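Leucine--trna ligase (Agrobacterium radiobacter, PDB 5AH5) probably charges tRNA(Leu) with leucine at the expense of ATP, as a class I leucyl-tRNA synthetase linked to resistance against the toxic moiety of agrocin 84. Local coordinates at residues B[137-142]-B[427-432]; B[145-150]-B[187-192]. All blocks are in the same frame, centred on the assembly; numbering follows the deposited sequence.

Interaction 1 of 2, residues B[137-142]-B[427-432]; sequences LFLDLY and IPIIHC. With ZN (zinc ion), chain H.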
loop_
_atom_site.group_PDB
_atom_site.type_symbol
_atom_site.label_atom_id
_atom_site.label_comp_id
_atom_site.label_asym_id
_atom_site.label_seq_id
_atom_site.Cartn_x
_atom_site.Cartn_y
_atom_site.Cartn_z
ATOM N N LEU B 137 2.369 3.939 -23.404
ATOM C CA LEU B 137 1.830 2.737 -22.766
ATOM C C LEU B 137 0.353 2.558 -23.102
ATOM O O LEU B 137 -0.092 1.461 -23.385
ATOM C CB LEU B 137 2.004 2.789 -21.245
ATOM C CG LEU B 137 3.390 2.545 -20.645
ATOM C CD1 LEU B 137 3.169 2.417 -19.141
ATOM C CD2 LEU B 137 4.030 1.296 -21.199
ATOM N N PHE B 138 -0.420 3.654 -23.090
ATOM C CA PHE B 138 -1.862 3.535 -23.408
ATOM C C PHE B 138 -2.028 2.956 -24.805
ATOM O O PHE B 138 -2.851 2.046 -25.010
ATOM C CB PHE B 138 -2.523 4.876 -23.289
ATOM C CG PHE B 138 -3.981 4.880 -23.643
ATOM C CD1 PHE B 138 -4.407 4.846 -24.984
ATOM C CD2 PHE B 138 -4.950 5.021 -22.651
ATOM C CE1 PHE B 138 -5.768 4.858 -25.291
ATOM C CE2 PHE B 138 -6.295 5.086 -22.973
ATOM C CZ PHE B 138 -6.699 4.984 -24.286
ATOM N N LEU B 139 -1.246 3.466 -25.760
ATOM C CA LEU B 139 -1.386 3.008 -27.172
ATOM C C LEU B 139 -0.944 1.579 -27.368
ATOM O O LEU B 139 -1.568 0.820 -28.146
ATOM C CB LEU B 139 -0.671 3.955 -28.142
ATOM C CG LEU B 139 -1.386 5.302 -28.218
ATOM C CD1 LEU B 139 -0.598 6.277 -29.070
ATOM C CD2 LEU B 139 -2.806 5.158 -28.766
ATOM N N ASP B 140 0.084 1.170 -26.628
ATOM C CA ASP B 140 0.458 -0.286 -26.612
ATOM C C ASP B 140 -0.667 -1.169 -26.083
ATOM O O ASP B 140 -1.107 -2.138 -26.752
ATOM C CB ASP B 140 1.798 -0.489 -25.931
ATOM C CG ASP B 140 2.429 -1.842 -26.235
ATOM O OD1 ASP B 140 2.129 -2.462 -27.275
ATOM O OD2 ASP B 140 3.217 -2.309 -25.379
ATOM N N LEU B 141 -1.251 -0.795 -24.954
ATOM C CA LEU B 141 -2.361 -1.584 -24.409
ATOM C C LEU B 141 -3.585 -1.555 -25.318
ATOM O O LEU B 141 -4.324 -2.558 -25.414
ATOM C CB LEU B 141 -2.729 -1.117 -22.997
ATOM C CG LEU B 141 -1.886 -1.751 -21.851
ATOM C CD1 LEU B 141 -0.400 -1.396 -21.848
ATOM C CD2 LEU B 141 -2.525 -1.323 -20.538
ATOM N N TYR B 142 -3.824 -0.399 -25.966
ATOM C CA TYR B 142 -4.880 -0.298 -26.981
ATOM C C TYR B 142 -4.629 -1.218 -28.182
ATOM O O TYR B 142 -5.505 -2.000 -28.519
ATOM C CB TYR B 142 -5.046 1.154 -27.449
ATOM C CG TYR B 142 -6.097 1.349 -28.530
ATOM C CD1 TYR B 142 -7.447 1.012 -28.327
ATOM C CD2 TYR B 142 -5.736 1.875 -29.758
ATOM C CE1 TYR B 142 -8.401 1.181 -29.338
ATOM C CE2 TYR B 142 -6.665 2.055 -30.766
ATOM C CZ TYR B 142 -7.978 1.709 -30.553
ATOM O OH TYR B 142 -8.820 1.946 -31.583
ATOM N N ILE B 427 -6.005 11.457 -23.524
ATOM C CA ILE B 427 -6.142 10.177 -24.193
ATOM C C ILE B 427 -5.673 10.373 -25.660
ATOM O O ILE B 427 -6.252 11.184 -26.352
ATOM C CB ILE B 427 -7.577 9.719 -24.103
ATOM C CG1 ILE B 427 -7.867 9.401 -22.619
ATOM C CG2 ILE B 427 -7.854 8.516 -25.036
ATOM C CD1 ILE B 427 -9.159 8.633 -22.368
ATOM N N PRO B 428 -4.594 9.666 -26.094
ATOM C CA PRO B 428 -3.864 9.941 -27.347
ATOM C C PRO B 428 -4.533 9.234 -28.540
ATOM O O PRO B 428 -3.962 8.354 -29.217
ATOM C CB PRO B 428 -2.460 9.419 -27.031
ATOM C CG PRO B 428 -2.772 8.185 -26.233
ATOM C CD PRO B 428 -3.885 8.634 -25.294
ATOM N N ILE B 429 -5.794 9.601 -28.730
ATOM C CA ILE B 429 -6.692 9.012 -29.721
ATOM C C ILE B 429 -7.326 10.158 -30.529
ATOM O O ILE B 429 -7.554 11.282 -30.008
ATOM C CB ILE B 429 -7.765 8.197 -29.040
ATOM C CG1 ILE B 429 -7.129 6.995 -28.330
ATOM C CG2 ILE B 429 -8.835 7.713 -30.038
ATOM C CD1 ILE B 429 -6.753 5.843 -29.237
ATOM N N ILE B 430 -7.454 9.920 -31.829
ATOM C CA ILE B 430 -8.168 10.808 -32.706
ATOM C C ILE B 430 -9.409 10.103 -33.204
ATOM O O ILE B 430 -9.342 8.997 -33.610
ATOM C CB ILE B 430 -7.276 11.269 -33.855
ATOM C CG1 ILE B 430 -6.202 12.228 -33.267
ATOM C CG2 ILE B 430 -8.120 12.023 -34.912
ATOM C CD1 ILE B 430 -5.053 12.621 -34.186
ATOM N N HIS B 431 -10.561 10.772 -33.166
ATOM C CA HIS B 431 -11.792 10.189 -33.675
ATOM C C HIS B 431 -12.142 10.790 -35.062
ATOM O O HIS B 431 -12.317 12.034 -35.214
ATOM C CB HIS B 431 -12.941 10.461 -32.712
ATOM C CG HIS B 431 -12.738 9.869 -31.347
ATOM N ND1 HIS B 431 -13.349 8.708 -30.953
ATOM C CD2 HIS B 431 -12.024 10.300 -30.281
ATOM C CE1 HIS B 431 -13.043 8.458 -29.696
ATOM N NE2 HIS B 431 -12.250 9.414 -29.264
ATOM N N CYS B 432 -12.255 9.887 -36.030
ATOM C CA CYS B 432 -12.409 10.243 -37.437
ATOM C C CYS B 432 -13.754 9.733 -37.868
ATOM O O CYS B 432 -14.038 8.566 -37.671
ATOM C CB CYS B 432 -11.327 9.607 -38.317
ATOM S SG CYS B 432 -11.609 9.986 -40.104
HETATM ZN ZN ZN H . -9.628 9.157 -41.203
#

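Interaction 2 of 2, residues B[145-150]-B[187-192]; sequences GLIYRD and PQWFVD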
loop_
_atom_site.group_PDB
_atom_site.type_symbol
_atom_site.label_atom_id
_atom_site.label_comp_id
_atom_site.label_asym_id
_atom_site.label_seq_id
_atom_site.Cartn_x
_atom_site.Cartn_y
_atom_site.Cartn_z
ATOM N N GLY B 145 -5.355 -4.910 -27.383
ATOM C CA GLY B 145 -6.690 -5.243 -26.907
ATOM C C GLY B 145 -6.922 -5.160 -25.404
ATOM O O GLY B 145 -8.005 -5.445 -24.967
ATOM N N LEU B 146 -5.945 -4.731 -24.613
ATOM C CA LEU B 146 -6.152 -4.589 -23.158
ATOM C C LEU B 146 -6.952 -3.342 -22.822
ATOM O O LEU B 146 -7.742 -3.353 -21.895
ATOM C CB LEU B 146 -4.816 -4.597 -22.425
ATOM C CG LEU B 146 -4.224 -6.010 -22.532
ATOM C CD1 LEU B 146 -2.724 -5.966 -22.710
ATOM C CD2 LEU B 146 -4.661 -6.852 -21.353
ATOM N N ILE B 147 -6.795 -2.286 -23.625
ATOM C CA ILE B 147 -7.623 -1.105 -23.509
ATOM C C ILE B 147 -8.575 -1.086 -24.694
ATOM O O ILE B 147 -8.151 -1.283 -25.863
ATOM C CB ILE B 147 -6.804 0.201 -23.430
ATOM C CG1 ILE B 147 -6.154 0.326 -22.035
ATOM C CG2 ILE B 147 -7.701 1.438 -23.696
ATOM C CD1 ILE B 147 -5.151 1.456 -21.900
ATOM N N TYR B 148 -9.835 -0.776 -24.383
ATOM C CA TYR B 148 -10.892 -0.730 -25.361
ATOM C C TYR B 148 -11.990 0.289 -25.041
ATOM O O TYR B 148 -12.168 0.742 -23.892
ATOM C CB TYR B 148 -11.452 -2.137 -25.488
ATOM C CG TYR B 148 -12.211 -2.593 -24.254
ATOM C CD1 TYR B 148 -13.566 -2.333 -24.145
ATOM C CD2 TYR B 148 -11.587 -3.287 -23.210
ATOM C CE1 TYR B 148 -14.302 -2.720 -23.065
ATOM C CE2 TYR B 148 -12.322 -3.673 -22.100
ATOM C CZ TYR B 148 -13.689 -3.395 -22.041
ATOM O OH TYR B 148 -14.519 -3.743 -20.992
ATOM N N ARG B 149 -12.746 0.637 -26.073
ATOM C CA ARG B 149 -13.838 1.586 -25.973
ATOM C C ARG B 149 -15.115 0.856 -25.998
ATOM O O ARG B 149 -15.254 -0.054 -26.771
ATOM C CB ARG B 149 -13.802 2.582 -27.130
ATOM C CG ARG B 149 -14.534 3.886 -26.791
ATOM C CD ARG B 149 -14.018 5.047 -27.606
ATOM N NE ARG B 149 -14.814 6.251 -27.401
ATOM C CZ ARG B 149 -15.840 6.625 -28.159
ATOM N NH1 ARG B 149 -16.252 5.886 -29.205
ATOM N NH2 ARG B 149 -16.460 7.754 -27.877
ATOM N N ASP B 150 -16.072 1.244 -25.153
ATOM C CA ASP B 150 -17.337 0.555 -25.141
ATOM C C ASP B 150 -18.419 1.507 -24.731
ATOM O O ASP B 150 -18.169 2.454 -24.000
ATOM C CB ASP B 150 -17.252 -0.625 -24.168
ATOM C CG ASP B 150 -18.458 -1.582 -24.245
ATOM O OD1 ASP B 150 -19.096 -1.727 -25.303
ATOM O OD2 ASP B 150 -18.756 -2.231 -23.223
ATOM N N PRO B 187 -20.235 6.119 -24.277
ATOM C CA PRO B 187 -18.995 5.489 -24.784
ATOM C C PRO B 187 -17.798 5.940 -23.953
ATOM O O PRO B 187 -17.600 7.163 -23.743
ATOM C CB PRO B 187 -18.886 5.972 -26.246
ATOM C CG PRO B 187 -20.162 6.678 -26.550
ATOM C CD PRO B 187 -20.801 7.092 -25.237
ATOM N N GLN B 188 -17.055 4.970 -23.417
ATOM C CA GLN B 188 -15.996 5.274 -22.475
ATOM C C GLN B 188 -14.850 4.318 -22.705
ATOM O O GLN B 188 -15.010 3.268 -23.399
ATOM C CB GLN B 188 -16.502 5.135 -21.051
ATOM C CG GLN B 188 -17.565 6.119 -20.635
ATOM C CD GLN B 188 -17.088 7.545 -20.487
ATOM O OE1 GLN B 188 -15.978 7.837 -20.033
ATOM N NE2 GLN B 188 -17.951 8.458 -20.860
ATOM N N TRP B 189 -13.690 4.697 -22.151
ATOM C CA TRP B 189 -12.510 3.858 -22.203
ATOM C C TRP B 189 -12.427 3.000 -20.940
ATOM O O TRP B 189 -12.780 3.459 -19.820
ATOM C CB TRP B 189 -11.227 4.680 -22.394
ATOM C CG TRP B 189 -11.192 5.335 -23.742
ATOM C CD1 TRP B 189 -11.595 6.586 -24.034
ATOM C CD2 TRP B 189 -10.715 4.768 -24.967
ATOM N NE1 TRP B 189 -11.410 6.845 -25.352
ATOM C CE2 TRP B 189 -10.877 5.745 -25.958
ATOM C CE3 TRP B 189 -10.183 3.522 -25.323
ATOM C CZ2 TRP B 189 -10.508 5.528 -27.295
ATOM C CZ3 TRP B 189 -9.816 3.285 -26.591
ATOM C CH2 TRP B 189 -9.993 4.296 -27.610
ATOM N N PHE B 190 -11.936 1.775 -21.151
ATOM C CA PHE B 190 -11.844 0.729 -20.148
ATOM C C PHE B 190 -10.530 -0.024 -20.297
ATOM O O PHE B 190 -9.932 -0.050 -21.405
ATOM C CB PHE B 190 -12.938 -0.304 -20.389
ATOM C CG PHE B 190 -14.298 0.224 -20.198
ATOM C CD1 PHE B 190 -14.885 0.223 -18.955
ATOM C CD2 PHE B 190 -15.013 0.738 -21.282
ATOM C CE1 PHE B 190 -16.179 0.723 -18.787
ATOM C CE2 PHE B 190 -16.269 1.222 -21.121
ATOM C CZ PHE B 190 -16.864 1.217 -19.871
ATOM N N VAL B 191 -10.094 -0.656 -19.204
ATOM C CA VAL B 191 -9.057 -1.686 -19.266
ATOM C C VAL B 191 -9.648 -3.019 -18.824
ATOM O O VAL B 191 -10.391 -3.092 -17.839
ATOM C CB VAL B 191 -7.836 -1.398 -18.405
ATOM C CG1 VAL B 191 -6.625 -2.097 -19.009
ATOM C CG2 VAL B 191 -7.587 0.087 -18.247
ATOM N N ASP B 192 -9.316 -4.076 -19.566
ATOM C CA ASP B 192 -9.872 -5.403 -19.320
ATOM C C ASP B 192 -9.184 -6.105 -18.130
ATOM O O ASP B 192 -8.453 -7.044 -18.297
ATOM C CB ASP B 192 -9.728 -6.245 -20.585
ATOM C CG ASP B 192 -10.496 -7.554 -20.523
ATOM O OD1 ASP B 192 -11.218 -7.830 -19.534
ATOM O OD2 ASP B 192 -10.366 -8.318 -21.477
HETATM O O HOH W 1 -15.042 7.299 -25.051
#

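Interaction 1 of 2, residues B[137-142]-B[427-432]
F138, L139 and Y142 reach from helix 137-142 to residues 427-429, where a turn leads into strand 429-432, the two short axes staying 12.0 Å apart with their N-to-C directions at 55°. Side chains of the helix make the join, which is almost wholly apolar; its closest approach, L139 CD2 to the backbone P428 O at 3.4 Å, is the exception. P428, the centre of an inverse gamma turn, is wedged between two neighbours on the helix. Its CD lies over one face of the F138 ring, 4.2 Å from the ring centroid and displaced toward the rim, a CH-pi contact. Its CG meets L139 CG at 3.8 Å, the leucine and the proline sliding past each other in opposite directions. F138 CG stands anti to the backbone N (chi1 178°); at the far end of the ring CZ touches I427 CG2 at 3.8 Å. I429 sends its CD1 back into the gap between L139 and Y142: this methyl lies 4.0 Å from L139 CD2 and, 4.1 Å from Y142 CE2, over one face of the tyrosine ring near its rim. The tyrosine hydroxyl is hydrogen-bonded to T437 OG1, tying down the polar end of that ring. At the other end of the strand C432 SG binds the zinc ion at 2.4 Å, together with C435, C473 and C476. The contact joins helix 128-143 to the root of the zinc-bearing strand 425-432, with W189 of strand 182-191 meeting both F138 and Y142 and M487 of strand 486-487 packing against F138, I427 and P428.

Interaction 2 of 2, residues B[145-150]-B[187-192]
Y148 and F190 face each other as a hydrogen-bonded pair of antiparallel strands, but their rings hardly overlap: the planes are 18° from parallel and slid apart, with centroids 5.5 Å from each other. What lies over the tyrosine face is F190 CB, 3.6 Å from Y148 CZ, in a CH-pi contact. The tyrosine CG sits between the backbone N and the carbonyl carbon (chi1 69°), and the end of the side chain comes nearer the partner strand. Its hydroxyl is hydrogen-bonded to N414 ND2, which also binds D192 OD1. The F190 ring turns its edge to the carbonyl oxygens of Y148 and D150, and its CE2 packs on D150 CB.

On the other face of the sheet, R149 crosses W189 obliquely. The arginine CD lies over the indole, 3.6 Å from W189 CZ2, while the guanidinium plane is turned 51° from that of the ring. Farther out, P187 CB sits over one face of the guanidinium, 3.4 Å from R149 NH2. A water accepts from R149 NE at 2.6 Å and donates a weak bond to P187 O, bridging the side chain to the facing backbone. At the six-membered ring, I147 CG2 touches W189 CE3 at 3.6 Å, the two side chains crossing at about a right angle, and I147 also packs on V191. W189 NE1 is satisfied by D483 OD2.

Five backbone hydrogen bonds join the strands between these two layers of side chains. Hydrogen-bonded pairs (Y148 with F190, D150 with Q188) alternate with non-hydrogen-bonded ones (I147 with V191, R149 with W189), which marks antiparallel beta pairing, here within the branched sheet that strand 182-191 continues to strand 415-419.

In the fold
Interaction 1 is buried, largely apolar packing of a helix on the start of strand 425-432, whereas interaction 2 is a partly buried strand pairing built on backbone hydrogen bonds, with an exposed arginine at its margin. Their centres lie 10 Å apart, and interaction 2 is nested within the loop that interaction 1 closes. Helix 128-143 is followed, after a short turn, by strand 147-151, and L141 O and I147 N lie 3.1 Å apart, a probable hydrogen bond there. W189 is shared packing: I427 CD1 comes within 3.6 Å of W189 CD1. Strands 182-191 and 425-432 share a branched antiparallel sheet, which interaction 1 packs against the helix while interaction 2 pairs two of its strands.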